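Side-chain contacts in putative phosphatase/phosphodiesterase MPN_349 (Mycoplasma pneumoniae M129, PDB 1T71), which probably hydrolyses phosphate esters, perhaps as a 2',3'-cyclic-nucleotide 3'-phosphodiesterase of the YmdB-like family, and holds two iron(III) ions: residues A[140-145]-A[170-175]; A[21-26]-A[56-61]; A[72-77]-A[130-135]. All blocks are in the same frame, centred on the assembly; numbering follows the deposited sequence.

Interaction 1. Residues A[140-145]-A[170-175]; sequences VLKELI and MAFDGY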
loop_
_atom_site.group_PDB
_atom_site.type_symbol
_atom_site.label_atom_id
_atom_site.label_comp_id
_atom_site.label_asym_id
_atom_site.label_seq_id
_atom_site.Cartn_x
_atom_site.Cartn_y
_atom_site.Cartn_z
ATOM N N VAL A 140 -16.909 8.735 -4.567
ATOM C CA VAL A 140 -16.538 8.961 -3.170
ATOM C C VAL A 140 -15.416 9.976 -2.995
ATOM O O VAL A 140 -15.530 10.896 -2.192
ATOM C CB VAL A 140 -16.105 7.644 -2.477
ATOM C CG1 VAL A 140 -15.498 7.948 -1.104
ATOM C CG2 VAL A 140 -17.308 6.727 -2.319
ATOM N N LEU A 141 -14.328 9.805 -3.739
ATOM C CA LEU A 141 -13.195 10.710 -3.617
ATOM C C LEU A 141 -13.542 12.111 -4.106
ATOM O O LEU A 141 -13.060 13.097 -3.555
ATOM C CB LEU A 141 -11.986 10.154 -4.379
ATOM C CG LEU A 141 -10.623 10.824 -4.158
ATOM C CD1 LEU A 141 -10.486 12.020 -5.052
ATOM C CD2 LEU A 141 -10.451 11.230 -2.700
ATOM N N LYS A 142 -14.391 12.193 -5.128
ATOM C CA LYS A 142 -14.808 13.480 -5.681
ATOM C C LYS A 142 -15.519 14.288 -4.591
ATOM O O LYS A 142 -15.182 15.451 -4.344
ATOM C CB LYS A 142 -15.740 13.246 -6.870
ATOM C CG LYS A 142 -15.734 14.343 -7.924
ATOM C CD LYS A 142 -16.750 15.420 -7.633
ATOM C CE LYS A 142 -16.829 16.423 -8.789
ATOM N NZ LYS A 142 -17.199 15.805 -10.097
ATOM N N GLU A 143 -16.499 13.665 -3.939
ATOM C CA GLU A 143 -17.240 14.321 -2.864
ATOM C C GLU A 143 -16.314 14.775 -1.744
ATOM O O GLU A 143 -16.474 15.869 -1.198
ATOM C CB GLU A 143 -18.288 13.382 -2.269
ATOM C CG GLU A 143 -19.585 13.331 -3.035
ATOM C CD GLU A 143 -20.763 13.030 -2.124
ATOM O OE1 GLU A 143 -21.911 12.993 -2.627
ATOM O OE2 GLU A 143 -20.537 12.837 -0.902
ATOM N N LEU A 144 -15.357 13.925 -1.387
ATOM C CA LEU A 144 -14.416 14.264 -0.329
ATOM C C LEU A 144 -13.601 15.484 -0.756
ATOM O O LEU A 144 -13.395 16.403 0.032
ATOM C CB LEU A 144 -13.482 13.084 -0.044
ATOM C CG LEU A 144 -12.549 13.231 1.160
ATOM C CD1 LEU A 144 -13.376 13.296 2.445
ATOM C CD2 LEU A 144 -11.592 12.048 1.215
ATOM N N ILE A 145 -13.147 15.491 -2.006
ATOM C CA ILE A 145 -12.355 16.606 -2.524
ATOM C C ILE A 145 -13.124 17.918 -2.427
ATOM O O ILE A 145 -12.575 18.946 -2.019
ATOM C CB ILE A 145 -11.979 16.404 -4.010
ATOM C CG1 ILE A 145 -11.095 15.167 -4.178
ATOM C CG2 ILE A 145 -11.270 17.654 -4.540
ATOM C CD1 ILE A 145 -9.763 15.256 -3.496
ATOM N N MET A 170 -6.292 9.946 -14.464
ATOM C CA MET A 170 -6.765 10.959 -15.389
ATOM C C MET A 170 -7.865 11.822 -14.784
ATOM O O MET A 170 -7.963 13.018 -15.073
ATOM C CB MET A 170 -7.262 10.290 -16.670
ATOM C CG MET A 170 -6.852 11.034 -17.918
ATOM S SD MET A 170 -5.153 10.721 -18.438
ATOM C CE MET A 170 -4.180 11.334 -17.069
ATOM N N ALA A 171 -8.684 11.216 -13.933
ATOM C CA ALA A 171 -9.779 11.928 -13.299
ATOM C C ALA A 171 -9.358 12.907 -12.201
ATOM O O ALA A 171 -9.874 14.021 -12.139
ATOM C CB ALA A 171 -10.778 10.930 -12.730
ATOM N N PHE A 172 -8.428 12.503 -11.341
ATOM C CA PHE A 172 -8.018 13.359 -10.224
ATOM C C PHE A 172 -6.604 13.939 -10.257
ATOM O O PHE A 172 -6.152 14.502 -9.265
ATOM C CB PHE A 172 -8.186 12.590 -8.905
ATOM C CG PHE A 172 -9.569 12.052 -8.685
ATOM C CD1 PHE A 172 -9.880 10.736 -9.017
ATOM C CD2 PHE A 172 -10.568 12.866 -8.156
ATOM C CE1 PHE A 172 -11.166 10.235 -8.823
ATOM C CE2 PHE A 172 -11.859 12.379 -7.956
ATOM C CZ PHE A 172 -12.159 11.060 -8.290
ATOM N N ASP A 173 -5.918 13.828 -11.389
ATOM C CA ASP A 173 -4.545 14.304 -11.487
ATOM C C ASP A 173 -4.135 15.541 -10.684
ATOM O O ASP A 173 -3.269 15.451 -9.821
ATOM C CB ASP A 173 -4.139 14.507 -12.947
ATOM C CG ASP A 173 -2.652 14.825 -13.095
ATOM O OD1 ASP A 173 -2.166 14.945 -14.234
ATOM O OD2 ASP A 173 -1.962 14.951 -12.063
ATOM N N GLY A 174 -4.722 16.697 -10.934
ATOM C CA GLY A 174 -4.267 17.846 -10.166
ATOM C C GLY A 174 -5.023 18.165 -8.890
ATOM O O GLY A 174 -4.610 19.031 -8.126
ATOM N N TYR A 175 -6.122 17.459 -8.650
ATOM C CA TYR A 175 -6.956 17.693 -7.477
ATOM C C TYR A 175 -6.444 17.054 -6.197
ATOM O O TYR A 175 -7.031 17.238 -5.130
ATOM C CB TYR A 175 -8.373 17.208 -7.769
ATOM C CG TYR A 175 -9.055 18.024 -8.836
ATOM C CD1 TYR A 175 -9.936 19.046 -8.495
ATOM C CD2 TYR A 175 -8.789 17.805 -10.188
ATOM C CE1 TYR A 175 -10.540 19.835 -9.470
ATOM C CE2 TYR A 175 -9.384 18.590 -11.171
ATOM C CZ TYR A 175 -10.258 19.603 -10.803
ATOM O OH TYR A 175 -10.841 20.397 -11.762
#
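The first torsions of Leu-141 and Phe-172 bring a methyl and a ring together. Leu-141 carries CG anti to its backbone N (chi1 -169°). CG of Phe-172 lies beside the backbone N, anti to the carbonyl carbon (chi1 -55°). The two side chains then run antiparallel past one another. Methyl CD1 of Leu-141 comes down over one face of the ring. It forms a CH-pi contact, 3.5 Å from the Phe-172 ring centroid and 26° off the ring normal. The methyl is shifted toward the CD2-CE2 side of the ring, and Leu-141 CD1 lies 3.2 Å from Phe-172 CD2. This is tight packing. Phe-172 CE2 also approaches the helix backbone, at 3.8 Å from Lys-142 N. The tip of the Lys-142 side chain points elsewhere.

One turn further on, Ile-145 reaches the second segment. Its CD1 is 3.7 Å from the carbonyl O of Tyr-175, and its CG2 lies 4.4 Å from Tyr-175 CB. The far end of the Tyr-175 ring turns off from the helix. No hydrogen bond crosses the contact, so it is held by apolar packing.

Phe-138 also touches Phe-172, and Leu-141 and Ile-145 rest on His-153 of strand 152-158. The contact joins neighbouring helices 137-145 and 162-172 beside a mixed sheet, as in the layered alpha/beta fold of calcineurin-like phosphoesterases.

Interaction 2. Residues A[21-26]-A[56-61]; sequences IIKNNL and YEFLKE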
loop_
_atom_site.group_PDB
_atom_site.type_symbol
_atom_site.label_atom_id
_atom_site.label_comp_id
_atom_site.label_asym_id
_atom_site.label_seq_id
_atom_site.Cartn_x
_atom_site.Cartn_y
_atom_site.Cartn_z
ATOM N N ILE A 21 12.433 -7.153 6.147
ATOM C CA ILE A 21 13.219 -6.291 5.279
ATOM C C ILE A 21 12.936 -4.817 5.578
ATOM O O ILE A 21 13.778 -3.959 5.324
ATOM C CB ILE A 21 12.973 -6.606 3.780
ATOM C CG1 ILE A 21 14.008 -5.865 2.928
ATOM C CG2 ILE A 21 11.548 -6.225 3.376
ATOM C CD1 ILE A 21 14.021 -6.289 1.466
ATOM N N ILE A 22 11.761 -4.526 6.131
ATOM C CA ILE A 22 11.420 -3.149 6.469
ATOM C C ILE A 22 12.140 -2.740 7.756
ATOM O O ILE A 22 12.640 -1.620 7.877
ATOM C CB ILE A 22 9.895 -2.967 6.657
ATOM C CG1 ILE A 22 9.197 -3.018 5.295
ATOM C CG2 ILE A 22 9.609 -1.647 7.370
ATOM C CD1 ILE A 22 7.706 -2.794 5.357
ATOM N N LYS A 23 12.192 -3.652 8.717
ATOM C CA LYS A 23 12.862 -3.369 9.980
ATOM C C LYS A 23 14.357 -3.161 9.747
ATOM O O LYS A 23 14.966 -2.284 10.344
ATOM C CB LYS A 23 12.646 -4.524 10.968
ATOM C CG LYS A 23 13.231 -4.275 12.348
ATOM C CD LYS A 23 12.769 -2.928 12.885
ATOM C CE LYS A 23 13.313 -2.641 14.279
ATOM N NZ LYS A 23 12.790 -3.606 15.282
ATOM N N ASN A 24 14.934 -3.965 8.863
ATOM C CA ASN A 24 16.361 -3.886 8.558
ATOM C C ASN A 24 16.784 -2.773 7.598
ATOM O O ASN A 24 17.975 -2.642 7.319
ATOM C CB ASN A 24 16.841 -5.216 7.970
ATOM C CG ASN A 24 16.719 -6.371 8.942
ATOM O OD1 ASN A 24 16.903 -7.526 8.562
ATOM N ND2 ASN A 24 16.418 -6.069 10.202
ATOM N N ASN A 25 15.844 -1.978 7.089
ATOM C CA ASN A 25 16.218 -0.932 6.135
ATOM C C ASN A 25 15.557 0.433 6.289
ATOM O O ASN A 25 16.053 1.423 5.753
ATOM C CB ASN A 25 15.961 -1.428 4.705
ATOM C CG ASN A 25 16.843 -2.598 4.322
ATOM O OD1 ASN A 25 18.012 -2.424 3.986
ATOM N ND2 ASN A 25 16.289 -3.800 4.380
ATOM N N LEU A 26 14.449 0.500 7.014
ATOM C CA LEU A 26 13.733 1.762 7.153
ATOM C C LEU A 26 14.581 2.915 7.697
ATOM O O LEU A 26 14.513 4.036 7.185
ATOM C CB LEU A 26 12.476 1.550 8.009
ATOM C CG LEU A 26 11.370 2.609 7.935
ATOM C CD1 LEU A 26 11.744 3.805 8.777
ATOM C CD2 LEU A 26 11.148 3.020 6.485
ATOM N N TYR A 56 1.025 -4.726 14.320
ATOM C CA TYR A 56 0.802 -3.300 14.166
ATOM C C TYR A 56 1.842 -2.563 15.004
ATOM O O TYR A 56 2.422 -1.570 14.562
ATOM C CB TYR A 56 -0.606 -2.914 14.620
ATOM C CG TYR A 56 -0.749 -1.440 14.944
ATOM C CD1 TYR A 56 -0.464 -0.954 16.225
ATOM C CD2 TYR A 56 -1.119 -0.523 13.963
ATOM C CE1 TYR A 56 -0.543 0.411 16.517
ATOM C CE2 TYR A 56 -1.195 0.841 14.244
ATOM C CZ TYR A 56 -0.905 1.301 15.519
ATOM O OH TYR A 56 -0.960 2.650 15.778
ATOM N N GLU A 57 2.089 -3.049 16.216
ATOM C CA GLU A 57 3.080 -2.398 17.066
ATOM C C GLU A 57 4.480 -2.613 16.494
ATOM O O GLU A 57 5.325 -1.723 16.563
ATOM C CB GLU A 57 2.976 -2.906 18.512
ATOM C CG GLU A 57 1.705 -2.426 19.239
ATOM C CD GLU A 57 1.568 -0.892 19.301
ATOM O OE1 GLU A 57 0.512 -0.402 19.771
ATOM O OE2 GLU A 57 2.512 -0.170 18.898
ATOM N N PHE A 58 4.723 -3.785 15.912
ATOM C CA PHE A 58 6.022 -4.062 15.304
ATOM C C PHE A 58 6.323 -3.005 14.231
ATOM O O PHE A 58 7.395 -2.391 14.229
ATOM C CB PHE A 58 6.029 -5.447 14.654
ATOM C CG PHE A 58 7.289 -5.748 13.883
ATOM C CD1 PHE A 58 8.303 -6.511 14.452
ATOM C CD2 PHE A 58 7.473 -5.239 12.598
ATOM C CE1 PHE A 58 9.481 -6.766 13.750
ATOM C CE2 PHE A 58 8.645 -5.486 11.892
ATOM C CZ PHE A 58 9.651 -6.250 12.468
ATOM N N LEU A 59 5.382 -2.813 13.309
ATOM C CA LEU A 59 5.559 -1.833 12.240
ATOM C C LEU A 59 5.748 -0.448 12.832
ATOM O O LEU A 59 6.566 0.343 12.367
ATOM C CB LEU A 59 4.343 -1.826 11.304
ATOM C CG LEU A 59 4.206 -3.030 10.370
ATOM C CD1 LEU A 59 2.944 -2.872 9.534
ATOM C CD2 LEU A 59 5.444 -3.138 9.474
ATOM N N LYS A 60 4.978 -0.170 13.871
ATOM C CA LYS A 60 5.041 1.111 14.548
ATOM C C LYS A 60 6.419 1.325 15.179
ATOM O O LYS A 60 7.000 2.407 15.076
ATOM C CB LYS A 60 3.956 1.162 15.619
ATOM C CG LYS A 60 3.504 2.549 15.956
ATOM C CD LYS A 60 2.891 3.234 14.749
ATOM C CE LYS A 60 2.652 4.689 15.064
ATOM N NZ LYS A 60 1.863 4.807 16.317
ATOM N N GLU A 61 6.951 0.295 15.825
ATOM C CA GLU A 61 8.256 0.428 16.458
ATOM C C GLU A 61 9.373 0.386 15.431
ATOM O O GLU A 61 10.502 0.767 15.724
ATOM C CB GLU A 61 8.470 -0.669 17.509
ATOM C CG GLU A 61 8.580 -2.095 16.967
ATOM C CD GLU A 61 9.852 -2.339 16.146
ATOM O OE1 GLU A 61 10.923 -1.797 16.521
ATOM O OE2 GLU A 61 9.783 -3.087 15.135
#
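The ammonium group of Lys-23 is gripped by both carboxylate oxygens of Glu-61. Lys-23 NZ gives a hydrogen bond of 2.9 Å to Glu-61 OE1. A second, weak bond of 3.1 Å runs from Lys-23 NZ to Glu-61 OE2. The two together make the salt bridge. The fork is unequal, with the OE1 arm the shorter and the OE2 arm weak. The donor meets OE1 on its syn side, 22° out of the carboxylate plane. The two side chains meet roughly perpendicular.

Both chains bend to make the bridge. Lys-23 leaves its helix with CG anti to the backbone N (chi1 -176°) and then turns at chi2 and chi4. Glu-61 holds CG between its backbone N and carbonyl carbon (chi1 67°) and folds again at chi2. In the model that fold places Glu-61 OE2 over the centre of the Phe-58 ring, 3.7 Å above its plane, but Glu-61 is poorly ordered and the finer details of its carboxylate deserve caution.

The apolar part of Lys-23 does separate work. Its CB lies 3.8 Å from Phe-58 CZ, and its CG is 4.1 Å from the same CZ. The lysine stem meets this end of the ring obliquely. Ile-22 and Leu-59 flank the contact toward the sheet. Ile-22 rests on Leu-243, and Leu-59 on Ile-67.

The contact lies at the surface, away from the iron site. It is an interhelical salt bridge beside an aliphatic-aromatic contact, joining helices 15-23 and 53-62 on a mixed sheet of the calcineurin-like alpha/beta fold.

Interaction 3. Residues A[72-77]-A[130-135]; sequences HTWFQK and LPFKTT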
loop_
_atom_site.group_PDB
_atom_site.type_symbol
_atom_site.label_atom_id
_atom_site.label_comp_id
_atom_site.label_asym_id
_atom_site.label_seq_id
_atom_site.Cartn_x
_atom_site.Cartn_y
_atom_site.Cartn_z
ATOM N N HIS A 72 -7.867 -7.113 2.235
ATOM C CA HIS A 72 -7.723 -8.047 3.344
ATOM C C HIS A 72 -7.662 -7.328 4.685
ATOM O O HIS A 72 -7.172 -7.867 5.674
ATOM C CB HIS A 72 -6.475 -8.903 3.142
ATOM C CG HIS A 72 -6.645 -9.961 2.099
ATOM N ND1 HIS A 72 -5.789 -10.099 1.026
ATOM C CD2 HIS A 72 -7.579 -10.933 1.965
ATOM C CE1 HIS A 72 -6.191 -11.110 0.275
ATOM N NE2 HIS A 72 -7.274 -11.632 0.824
ATOM N N THR A 73 -8.177 -6.104 4.706
ATOM C CA THR A 73 -8.188 -5.289 5.916
ATOM C C THR A 73 -8.769 -5.983 7.160
ATOM O O THR A 73 -8.248 -5.843 8.265
ATOM C CB THR A 73 -9.008 -3.978 5.699
ATOM O OG1 THR A 73 -8.406 -3.181 4.664
ATOM C CG2 THR A 73 -9.078 -3.167 7.000
ATOM N N TRP A 74 -9.835 -6.749 6.976
ATOM C CA TRP A 74 -10.525 -7.359 8.107
ATOM C C TRP A 74 -10.286 -8.833 8.399
ATOM O O TRP A 74 -11.067 -9.454 9.125
ATOM C CB TRP A 74 -12.024 -7.104 7.928
ATOM C CG TRP A 74 -12.308 -5.669 7.559
ATOM C CD1 TRP A 74 -12.547 -4.629 8.418
ATOM C CD2 TRP A 74 -12.287 -5.103 6.240
ATOM N NE1 TRP A 74 -12.671 -3.453 7.714
ATOM C CE2 TRP A 74 -12.512 -3.714 6.378
ATOM C CE3 TRP A 74 -12.092 -5.633 4.956
ATOM C CZ2 TRP A 74 -12.549 -2.847 5.278
ATOM C CZ3 TRP A 74 -12.131 -4.772 3.862
ATOM C CH2 TRP A 74 -12.356 -3.392 4.033
ATOM N N PHE A 75 -9.204 -9.397 7.882
ATOM C CA PHE A 75 -8.970 -10.810 8.110
ATOM C C PHE A 75 -8.552 -11.244 9.518
ATOM O O PHE A 75 -8.954 -12.317 9.963
ATOM C CB PHE A 75 -7.985 -11.357 7.081
ATOM C CG PHE A 75 -8.024 -12.846 6.968
ATOM C CD1 PHE A 75 -7.090 -13.632 7.630
ATOM C CD2 PHE A 75 -9.032 -13.467 6.236
ATOM C CE1 PHE A 75 -7.157 -15.018 7.560
ATOM C CE2 PHE A 75 -9.107 -14.851 6.162
ATOM C CZ PHE A 75 -8.170 -15.629 6.827
ATOM N N GLN A 76 -7.757 -10.441 10.220
ATOM C CA GLN A 76 -7.348 -10.810 11.573
ATOM C C GLN A 76 -8.433 -10.383 12.573
ATOM O O GLN A 76 -8.312 -9.358 13.254
ATOM C CB GLN A 76 -5.997 -10.167 11.911
ATOM C CG GLN A 76 -4.860 -10.620 10.980
ATOM C CD GLN A 76 -4.595 -12.122 11.041
ATOM O OE1 GLN A 76 -4.139 -12.732 10.063
ATOM N NE2 GLN A 76 -4.864 -12.720 12.191
ATOM N N LYS A 77 -9.487 -11.194 12.644
ATOM C CA LYS A 77 -10.651 -10.947 13.497
ATOM C C LYS A 77 -10.384 -10.682 14.972
ATOM O O LYS A 77 -11.006 -9.809 15.573
ATOM C CB LYS A 77 -11.615 -12.129 13.432
ATOM C CG LYS A 77 -11.634 -12.874 12.130
ATOM C CD LYS A 77 -12.461 -12.182 11.095
ATOM C CE LYS A 77 -12.596 -13.094 9.897
ATOM N NZ LYS A 77 -13.102 -14.430 10.320
ATOM N N LEU A 130 -14.515 -8.586 -4.456
ATOM C CA LEU A 130 -14.710 -8.552 -3.009
ATOM C C LEU A 130 -15.900 -9.394 -2.553
ATOM O O LEU A 130 -16.840 -9.621 -3.314
ATOM C CB LEU A 130 -14.935 -7.113 -2.521
ATOM C CG LEU A 130 -13.786 -6.118 -2.312
ATOM C CD1 LEU A 130 -12.454 -6.856 -2.285
ATOM C CD2 LEU A 130 -13.806 -5.068 -3.399
ATOM N N PRO A 131 -15.868 -9.865 -1.292
ATOM C CA PRO A 131 -16.919 -10.682 -0.677
ATOM C C PRO A 131 -18.087 -9.789 -0.274
ATOM O O PRO A 131 -19.184 -10.267 0.002
ATOM C CB PRO A 131 -16.238 -11.266 0.562
ATOM C CG PRO A 131 -14.763 -11.117 0.281
ATOM C CD PRO A 131 -14.691 -9.799 -0.413
ATOM N N PHE A 132 -17.832 -8.486 -0.229
ATOM C CA PHE A 132 -18.847 -7.509 0.151
ATOM C C PHE A 132 -19.023 -6.455 -0.936
ATOM O O PHE A 132 -18.306 -6.448 -1.935
ATOM C CB PHE A 132 -18.443 -6.816 1.452
ATOM C CG PHE A 132 -17.065 -6.221 1.410
ATOM C CD1 PHE A 132 -15.950 -7.005 1.685
ATOM C CD2 PHE A 132 -16.877 -4.891 1.046
ATOM C CE1 PHE A 132 -14.667 -6.476 1.595
ATOM C CE2 PHE A 132 -15.595 -4.352 0.951
ATOM C CZ PHE A 132 -14.486 -5.147 1.227
ATOM N N LYS A 133 -19.966 -5.549 -0.715
ATOM C CA LYS A 133 -20.254 -4.500 -1.674
ATOM C C LYS A 133 -19.578 -3.165 -1.327
ATOM O O LYS A 133 -19.481 -2.782 -0.162
ATOM C CB LYS A 133 -21.774 -4.336 -1.780
ATOM C CG LYS A 133 -22.220 -3.216 -2.688
ATOM C CD LYS A 133 -23.544 -3.546 -3.376
ATOM C CE LYS A 133 -24.009 -2.366 -4.226
ATOM N NZ LYS A 133 -22.871 -1.767 -4.997
ATOM N N THR A 134 -19.104 -2.464 -2.353
ATOM C CA THR A 134 -18.437 -1.179 -2.164
ATOM C C THR A 134 -19.129 -0.082 -2.966
ATOM O O THR A 134 -19.867 -0.356 -3.911
ATOM C CB THR A 134 -16.965 -1.229 -2.636
ATOM O OG1 THR A 134 -16.927 -1.572 -4.026
ATOM C CG2 THR A 134 -16.169 -2.264 -1.850
ATOM N N THR A 135 -18.880 1.164 -2.581
ATOM C CA THR A 135 -19.441 2.312 -3.285
ATOM C C THR A 135 -18.398 2.758 -4.308
ATOM O O THR A 135 -17.238 2.373 -4.205
ATOM C CB THR A 135 -19.741 3.456 -2.315
ATOM O OG1 THR A 135 -18.588 3.703 -1.504
ATOM C CG2 THR A 135 -20.912 3.089 -1.412
#
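Aromatic contact dominates between Trp-74 and Phe-132. Trp-74 CZ3 lies 3.6 Å from Phe-132 CZ and 3.8 Å from Phe-132 CE1. Trp-74 CH2 is 3.9 Å from Phe-132 CZ. The indole thus uses the CZ3-CH2 side of its six-membered ring, and the phenyl uses its CE1-CZ side. The planes stand at 85°, with the centroids 5.3 Å apart. The approach is oblique. For Phe-132, a chi1 of 53° tucks CG into the gap flanked by N and C, directing the ring toward the indole. Phe-101 and Phe-99 extend the aromatic cluster: Phe-101 stacks with Trp-74, while Phe-99 stacks with Phe-132 and meets Trp-74 edge-to-face.

Packing within each segment adds to this. Thr-73 CB sits over the centre of one indole face, and Leu-130 CB sits over one face of the phenyl ring.

No hydrogen bond crosses between the segments. Polar contacts lie alongside. The backbone N-H of His-72, probably the proton donor, donates a hydrogen bond to OE2 of the iron ligand Glu-43.

The two loops meet here: one runs from strand 66-68 to helix 80-83, the other from strand 117-124 to helix 137-145.

Interactions 1 and 3 touch: Val-140 CG2 lies 3.4 Å from Thr-135 OG1, where loop 130-135 runs toward helix 137-145. Their centres are about 23 Å apart. Interaction 2 stands apart, on the other side of the chain's centre from interaction 1, with nearest atoms about 20 Å apart. Between interactions 2 and 3 the nearest atoms are about 9 Å apart. Interaction 3 is the one beside the iron site: the Trp-74 side chain is about 10 Å from a bound iron(III) ion and about 6 Å from the side chain of the ligand Asn-71. Interactions 1 and 2 lie away from that site and join helices instead.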